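Local coordinates for TIR protein (Paracoccus denitrificans PD1222, PDB 3H16) that belongs to the TIR-domain family and folds as a compact alpha/beta domain built round a central parallel beta-sheet, at residues I23-A28 with A48-D53. Sequence-based numbering, arbitrary orientation.
Sequences IFISHA and AEVWYD
Trp51 has CG between the backbone N and the carbonyl carbon (chi1 66°); its NE1 lies 3.4 Å from Phe24 CB, which approaches obliquely to the indole plane. In Ile25, CG1 lies anti to the carbonyl carbon, and chi2 of 180° carries CD1 outward, to 3.8 Å from Val50 CG1. Between the backbones, three hydrogen bonds establish parallel pairing: Ile23 N to Glu49 O, Trp51 N to Ile23 O at 3.1 Å, and Ile25 N to Trp51 O at 3.2 Å. The last is the most bent (145° at the hydrogen), and Trp51 O also receives a CA-H...O contact from Phe24 CA. Past Trp51, side chains add to the contact: Ile25 CB meets Tyr52 CB, and the His27 ring turns its edge to Tyr52 O, which lies near the ring plane, 3.4 Å from His27 CE1. His27 ND1 donates to Ile25 O at 2.8 Å, nearly in the imidazole plane, which fixes the ring's rotation; backbone pairing resumes between His27 and Leu57. Trp51 NE1 bonds to Ser74 OG, and its indole stacks on His21. In this beta-alpha-beta unit strand 21-28 leads through helix 32-45 into strand 50-57, an edge strand of the sheet within this chain; Tyr52 packs on that helix, Phe24 on helix 63-73 and Ile23 on helix 141-153, while strand 74-81 pairs with the other edge of strand 21-28.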
loop_
_atom_site.group_PDB
_atom_site.type_symbol
_atom_site.label_atom_id
_atom_site.label_comp_id
_atom_site.label_asym_id
_atom_site.label_seq_id
_atom_site.Cartn_x
_atom_site.Cartn_y
_atom_site.Cartn_z
ATOM N N ILE B 23 2.409 -0.783 18.009
ATOM C CA ILE B 23 3.387 -0.047 17.236
ATOM C C ILE B 23 4.498 0.602 18.030
ATOM O O ILE B 23 4.256 1.202 19.085
ATOM C CB ILE B 23 2.688 1.101 16.477
ATOM C CG1 ILE B 23 1.588 0.540 15.573
ATOM C CG2 ILE B 23 3.706 1.918 15.689
ATOM C CD1 ILE B 23 0.820 1.594 14.827
ATOM N N PHE B 24 5.722 0.491 17.519
ATOM C CA PHE B 24 6.854 1.171 18.139
ATOM C C PHE B 24 7.300 2.152 17.063
ATOM O O PHE B 24 7.205 1.839 15.882
ATOM C CB PHE B 24 7.985 0.207 18.507
ATOM C CG PHE B 24 8.726 -0.362 17.337
ATOM C CD1 PHE B 24 8.323 -1.558 16.758
ATOM C CD2 PHE B 24 9.886 0.248 16.873
ATOM C CE1 PHE B 24 9.073 -2.154 15.743
ATOM C CE2 PHE B 24 10.646 -0.339 15.855
ATOM C CZ PHE B 24 10.240 -1.546 15.289
ATOM N N ILE B 25 7.746 3.340 17.460
ATOM C CA ILE B 25 8.173 4.358 16.492
ATOM C C ILE B 25 9.673 4.686 16.505
ATOM O O ILE B 25 10.136 5.459 17.350
ATOM C CB ILE B 25 7.417 5.684 16.712
ATOM C CG1 ILE B 25 5.918 5.431 16.791
ATOM C CG2 ILE B 25 7.720 6.643 15.576
ATOM C CD1 ILE B 25 5.102 6.682 17.013
ATOM N N SER B 26 10.420 4.104 15.570
ATOM C CA SER B 26 11.858 4.357 15.454
ATOM C C SER B 26 12.034 5.781 14.914
ATOM O O SER B 26 11.368 6.176 13.950
ATOM C CB SER B 26 12.493 3.352 14.491
ATOM O OG SER B 26 13.893 3.540 14.401
ATOM N N HIS B 27 12.932 6.550 15.519
ATOM C CA HIS B 27 13.133 7.930 15.102
ATOM C C HIS B 27 14.425 8.497 15.673
ATOM O O HIS B 27 14.954 7.988 16.669
ATOM C CB HIS B 27 11.985 8.790 15.627
ATOM C CG HIS B 27 11.949 8.883 17.126
ATOM N ND1 HIS B 27 11.482 7.860 17.924
ATOM C CD2 HIS B 27 12.392 9.845 17.970
ATOM C CE1 HIS B 27 11.639 8.190 19.194
ATOM N NE2 HIS B 27 12.189 9.389 19.248
ATOM N N ALA B 28 14.910 9.569 15.050
ATOM C CA ALA B 28 16.119 10.261 15.498
ATOM C C ALA B 28 15.705 11.136 16.691
ATOM O O ALA B 28 14.683 11.825 16.633
ATOM C CB ALA B 28 16.675 11.130 14.357
ATOM N N ALA B 48 -4.546 2.977 19.144
ATOM C CA ALA B 48 -3.349 2.160 19.027
ATOM C C ALA B 48 -2.555 2.213 20.323
ATOM O O ALA B 48 -2.575 3.211 21.041
ATOM C CB ALA B 48 -2.489 2.635 17.856
ATOM N N GLU B 49 -1.878 1.116 20.627
ATOM C CA GLU B 49 -1.041 1.018 21.815
ATOM C C GLU B 49 0.347 1.341 21.255
ATOM O O GLU B 49 0.900 0.570 20.464
ATOM C CB GLU B 49 -1.103 -0.403 22.370
ATOM C CG GLU B 49 -0.695 -0.534 23.814
ATOM C CD GLU B 49 0.756 -0.198 24.028
ATOM O OE1 GLU B 49 1.595 -0.709 23.257
ATOM O OE2 GLU B 49 1.056 0.569 24.966
ATOM N N VAL B 50 0.900 2.480 21.666
ATOM C CA VAL B 50 2.178 2.945 21.146
ATOM C C VAL B 50 3.302 3.201 22.149
ATOM O O VAL B 50 3.079 3.812 23.196
ATOM C CB VAL B 50 1.973 4.278 20.375
ATOM C CG1 VAL B 50 3.223 4.640 19.586
ATOM C CG2 VAL B 50 0.766 4.178 19.473
ATOM N N TRP B 51 4.507 2.737 21.816
ATOM C CA TRP B 51 5.682 3.009 22.634
ATOM C C TRP B 51 6.788 3.491 21.700
ATOM O O TRP B 51 6.851 3.091 20.537
ATOM C CB TRP B 51 6.119 1.794 23.483
ATOM C CG TRP B 51 6.629 0.569 22.796
ATOM C CD1 TRP B 51 6.233 0.077 21.597
ATOM C CD2 TRP B 51 7.542 -0.398 23.345
ATOM N NE1 TRP B 51 6.833 -1.138 21.360
ATOM C CE2 TRP B 51 7.642 -1.453 22.416
ATOM C CE3 TRP B 51 8.281 -0.475 24.533
ATOM C CZ2 TRP B 51 8.454 -2.576 22.633
ATOM C CZ3 TRP B 51 9.092 -1.591 24.750
ATOM C CH2 TRP B 51 9.169 -2.625 23.799
ATOM N N TYR B 52 7.632 4.385 22.205
ATOM C CA TYR B 52 8.709 4.959 21.404
ATOM C C TYR B 52 9.778 5.661 22.246
ATOM O O TYR B 52 10.816 6.058 21.723
ATOM C CB TYR B 52 8.135 5.986 20.432
ATOM C CG TYR B 52 7.466 7.140 21.140
ATOM C CD1 TYR B 52 6.178 7.004 21.658
ATOM C CD2 TYR B 52 8.134 8.350 21.335
ATOM C CE1 TYR B 52 5.566 8.042 22.354
ATOM C CE2 TYR B 52 7.530 9.401 22.033
ATOM C CZ TYR B 52 6.244 9.238 22.539
ATOM O OH TYR B 52 5.626 10.259 23.229
ATOM N N ASP B 53 9.528 5.827 23.538
ATOM C CA ASP B 53 10.486 6.509 24.386
ATOM C C ASP B 53 11.887 5.893 24.359
ATOM O O ASP B 53 12.884 6.615 24.344
ATOM C CB ASP B 53 9.972 6.565 25.815
ATOM C CG ASP B 53 10.817 7.454 26.687
ATOM O OD1 ASP B 53 10.930 8.655 26.365
ATOM O OD2 ASP B 53 11.375 6.950 27.690
#